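Local atomic coordinates of GTPase activator-like protein (Chaetomium thermophilum, PDB entry 6SSH), a protein that probably stimulates GTP hydrolysis by a small GTPase through its TSC2-type Rap/Ran-GAP domain, the part present here. Residues G6-K11 with F103-W108. Residues are numbered along the deposited sequence; the frame is centred on the assembly and turned at random.
Sequences GVIYIK and FVNIVW
Tyr-9 and Trp-108 meet at the C-terminal end of two neighbouring parallel strands, 2-10 and 104-109, in the middle of the mixed sheet of this Rap/Ran-GAP domain. Five backbone hydrogen bonds join the strands in a parallel ladder, in which Gly-6, Ile-8 and Ile-10 bond to Val-104, Ile-106 and Trp-108. On the sheet face of Val-7, Tyr-9, Ile-106 and Trp-108, the CG atoms of both aromatic residues lie anti to their backbone N (chi1 -178° and -173°). The Tyr-9 ring and the five-membered ring of Trp-108 are near parallel, 29° apart, but slid so far that they barely overlap; Tyr-9 CE1 comes 3.5 Å from Trp-108 CD1. Tyr-9 OH hydrogen-bonds to Asp-110 OD2, and Trp-108 NE1 weakly to Asp-110 OD1, while Tyr-30 of helix 28-37 packs against both rings. Beside them the aliphatic contact is looser: Val-7 CG2 stays 4.2 Å from Ile-106 CD1. The other face is tight at Ile-10, whose CD1 presses to 3.5 Å from Val-107 CG1, unusually close for two methyls. Beyond, exposed Lys-11 points away from 103-108, its charged amine suited to water. Asn-105 ND2 is held by Ile-99 O, and Gly-6, lacking a side chain, lets Asn-105 OD1 lie 3.1 Å from its CA.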
ATOM      1  N   GLY A   6      -2.449  -1.703   3.382  1.00  8.92           N
ATOM      2  CA  GLY A   6      -2.907  -1.413   2.050  1.00  9.11           C
ATOM      3  C   GLY A   6      -1.815  -0.980   1.112  1.00  8.69           C
ATOM      4  O   GLY A   6      -0.738  -0.467   1.578  1.00  9.23           O
ATOM      5  N   VAL A   7      -1.981  -1.155  -0.179  1.00  8.52           N
ATOM      6  CA  VAL A   7      -1.076  -0.648  -1.178  1.00  8.81           C
ATOM      7  C   VAL A   7      -1.927  -0.110  -2.289  1.00 10.02           C
ATOM      8  O   VAL A   7      -2.725  -0.862  -2.906  1.00  9.55           O
ATOM      9  CB  VAL A   7      -0.119  -1.701  -1.772  1.00  9.22           C
ATOM     10  CG1 VAL A   7       0.832  -1.039  -2.742  1.00 11.47           C
ATOM     11  CG2 VAL A   7       0.628  -2.445  -0.661  1.00 10.51           C
ATOM     12  N   ILE A   8      -1.806   1.175  -2.545  1.00  9.94           N
ATOM     13  CA  ILE A   8      -2.701   1.904  -3.452  1.00  9.34           C
ATOM     14  C   ILE A   8      -1.943   2.645  -4.529  1.00 11.61           C
ATOM     15  O   ILE A   8      -1.129   3.533  -4.190  1.00 11.72           O
ATOM     16  CB  ILE A   8      -3.536   2.936  -2.690  1.00 10.21           C
ATOM     17  CG1 ILE A   8      -4.281   2.300  -1.497  1.00 11.82           C
ATOM     18  CG2 ILE A   8      -4.521   3.618  -3.639  1.00 13.05           C
ATOM     19  CD1 ILE A   8      -4.802   3.309  -0.473  1.00 15.03           C
ATOM     20  N   TYR A   9      -2.139   2.338  -5.796  1.00 10.16           N
ATOM     21  CA  TYR A   9      -1.520   3.029  -6.922  1.00  9.67           C
ATOM     22  C   TYR A   9      -2.387   4.176  -7.391  1.00 11.91           C
ATOM     23  O   TYR A   9      -3.581   3.977  -7.685  1.00 12.24           O
ATOM     24  CB  TYR A   9      -1.316   2.057  -8.105  1.00 11.61           C
ATOM     25  CG  TYR A   9      -0.638   2.725  -9.275  1.00 12.36           C
ATOM     26  CD1 TYR A   9       0.737   2.944  -9.277  1.00 14.89           C
ATOM     27  CD2 TYR A   9      -1.342   3.196 -10.365  1.00 12.81           C
ATOM     28  CE1 TYR A   9       1.359   3.589 -10.316  1.00 14.63           C
ATOM     29  CE2 TYR A   9      -0.724   3.844 -11.422  1.00 14.48           C
ATOM     30  CZ  TYR A   9       0.642   4.061 -11.413  1.00 14.09           C
ATOM     31  OH  TYR A   9       1.215   4.707 -12.467  1.00 15.93           O
ATOM     32  N   ILE A  10      -1.790   5.364  -7.467  1.00 11.42           N
ATOM     33  CA  ILE A  10      -2.445   6.560  -8.000  1.00 13.65           C
ATOM     34  C   ILE A  10      -1.874   6.896  -9.367  1.00 14.68           C
ATOM     35  O   ILE A  10      -0.666   7.122  -9.480  1.00 15.83           O
ATOM     36  CB  ILE A  10      -2.335   7.760  -7.069  1.00 13.29           C
ATOM     37  CG1 ILE A  10      -2.740   7.394  -5.645  1.00 12.30           C
ATOM     38  CG2 ILE A  10      -3.140   8.893  -7.653  1.00 13.52           C
ATOM     39  CD1 ILE A  10      -2.666   8.551  -4.667  1.00 12.94           C
ATOM     40  N   LYS A  11      -2.713   6.896 -10.397  1.00 14.08           N
ATOM     41  CA  LYS A  11      -2.302   7.142 -11.771  1.00 15.61           C
ATOM     42  C   LYS A  11      -2.199   8.643 -12.034  1.00 18.32           C
ATOM     43  O   LYS A  11      -2.854   9.444 -11.381  1.00 16.95           O
ATOM     44  CB  LYS A  11      -3.309   6.464 -12.735  1.00 17.51           C
ATOM     45  CG  LYS A  11      -2.913   6.385 -14.195  1.00 21.71           C
ATOM     46  CD  LYS A  11      -3.955   5.542 -15.015  1.00 32.86           C
ATOM     47  CE  LYS A  11      -5.401   5.797 -14.602  1.00 41.22           C
ATOM     48  NZ  LYS A  11      -6.370   5.521 -15.718  1.00 46.30           N
ATOM     49  N   PHE A 103      -4.969   0.448   9.284  1.00 12.45           N
ATOM     50  CA  PHE A 103      -4.354   1.589   9.964  1.00 12.96           C
ATOM     51  C   PHE A 103      -3.285   2.214   9.064  1.00 10.71           C
ATOM     52  O   PHE A 103      -3.081   3.432   9.092  1.00 11.73           O
ATOM     53  CB  PHE A 103      -3.762   1.156  11.313  1.00 14.33           C
ATOM     54  CG  PHE A 103      -4.785   0.726  12.354  1.00 15.78           C
ATOM     55  CD1 PHE A 103      -6.024   1.335  12.458  1.00 24.10           C
ATOM     56  CD2 PHE A 103      -4.457  -0.300  13.255  1.00 17.67           C
ATOM     57  CE1 PHE A 103      -6.947   0.917  13.469  1.00 28.29           C
ATOM     58  CE2 PHE A 103      -5.326  -0.683  14.278  1.00 19.15           C
ATOM     59  CZ  PHE A 103      -6.586  -0.098  14.356  1.00 26.35           C
ATOM     60  N   VAL A 104      -2.529   1.394   8.371  1.00 10.64           N
ATOM     61  CA  VAL A 104      -1.383   1.783   7.560  1.00 10.55           C
ATOM     62  C   VAL A 104      -1.649   1.450   6.102  1.00 11.01           C
ATOM     63  O   VAL A 104      -2.058   0.325   5.798  1.00 10.19           O
ATOM     64  CB  VAL A 104      -0.121   1.024   8.028  1.00 12.45           C
ATOM     65  CG1 VAL A 104       1.069   1.455   7.229  1.00 12.09           C
ATOM     66  CG2 VAL A 104       0.086   1.258   9.540  1.00 13.21           C
ATOM     67  N   ASN A 105      -1.379   2.418   5.210  1.00  9.72           N
ATOM     68  CA  ASN A 105      -1.476   2.253   3.770  1.00  9.45           C
ATOM     69  C   ASN A 105      -0.263   2.812   3.083  1.00 10.44           C
ATOM     70  O   ASN A 105       0.163   3.917   3.428  1.00 11.52           O
ATOM     71  CB  ASN A 105      -2.773   2.932   3.213  1.00  9.69           C
ATOM     72  CG  ASN A 105      -4.015   2.180   3.567  1.00 11.71           C
ATOM     73  OD1 ASN A 105      -4.289   1.145   2.983  1.00 12.64           O
ATOM     74  ND2 ASN A 105      -4.734   2.645   4.504  1.00 12.18           N
ATOM     75  N   ILE A 106       0.248   2.082   2.154  1.00  9.76           N
ATOM     76  CA  ILE A 106       1.320   2.481   1.247  1.00  9.55           C
ATOM     77  C   ILE A 106       0.691   3.079   0.024  1.00  9.91           C
ATOM     78  O   ILE A 106      -0.246   2.442  -0.569  1.00 11.14           O
ATOM     79  CB  ILE A 106       2.198   1.287   0.890  1.00  9.84           C
ATOM     80  CG1 ILE A 106       2.842   0.727   2.148  1.00 10.99           C
ATOM     81  CG2 ILE A 106       3.227   1.646  -0.189  1.00 11.05           C
ATOM     82  CD1 ILE A 106       3.388  -0.678   1.979  1.00 11.58           C
ATOM     83  N   VAL A 107       1.112   4.254  -0.428  1.00  9.93           N
ATOM     84  CA  VAL A 107       0.570   4.931  -1.576  1.00 10.80           C
ATOM     85  C   VAL A 107       1.645   5.129  -2.620  1.00 11.93           C
ATOM     86  O   VAL A 107       2.698   5.736  -2.295  1.00 12.50           O
ATOM     87  CB  VAL A 107       0.011   6.307  -1.167  1.00 11.39           C
ATOM     88  CG1 VAL A 107      -0.526   7.084  -2.369  1.00 15.86           C
ATOM     89  CG2 VAL A 107      -1.107   6.151  -0.151  1.00 13.17           C
ATOM     90  N   TRP A 108       1.509   4.600  -3.803  1.00 11.58           N
ATOM     91  CA  TRP A 108       2.430   4.846  -4.910  1.00 10.87           C
ATOM     92  C   TRP A 108       1.841   6.001  -5.697  1.00 11.96           C
ATOM     93  O   TRP A 108       0.872   5.845  -6.446  1.00 12.69           O
ATOM     94  CB  TRP A 108       2.623   3.591  -5.748  1.00 11.30           C
ATOM     95  CG  TRP A 108       3.704   3.811  -6.789  1.00 10.45           C
ATOM     96  CD1 TRP A 108       3.666   4.612  -7.874  1.00 11.77           C
ATOM     97  CD2 TRP A 108       5.042   3.236  -6.759  1.00 10.72           C
ATOM     98  NE1 TRP A 108       4.880   4.575  -8.558  1.00 15.18           N
ATOM     99  CE2 TRP A 108       5.716   3.704  -7.890  1.00 12.49           C
ATOM    100  CE3 TRP A 108       5.675   2.339  -5.926  1.00 12.72           C
ATOM    101  CZ2 TRP A 108       7.046   3.335  -8.182  1.00 12.76           C
ATOM    102  CZ3 TRP A 108       6.982   1.956  -6.201  1.00 12.36           C
ATOM    103  CH2 TRP A 108       7.652   2.466  -7.323  1.00 13.31           C
TER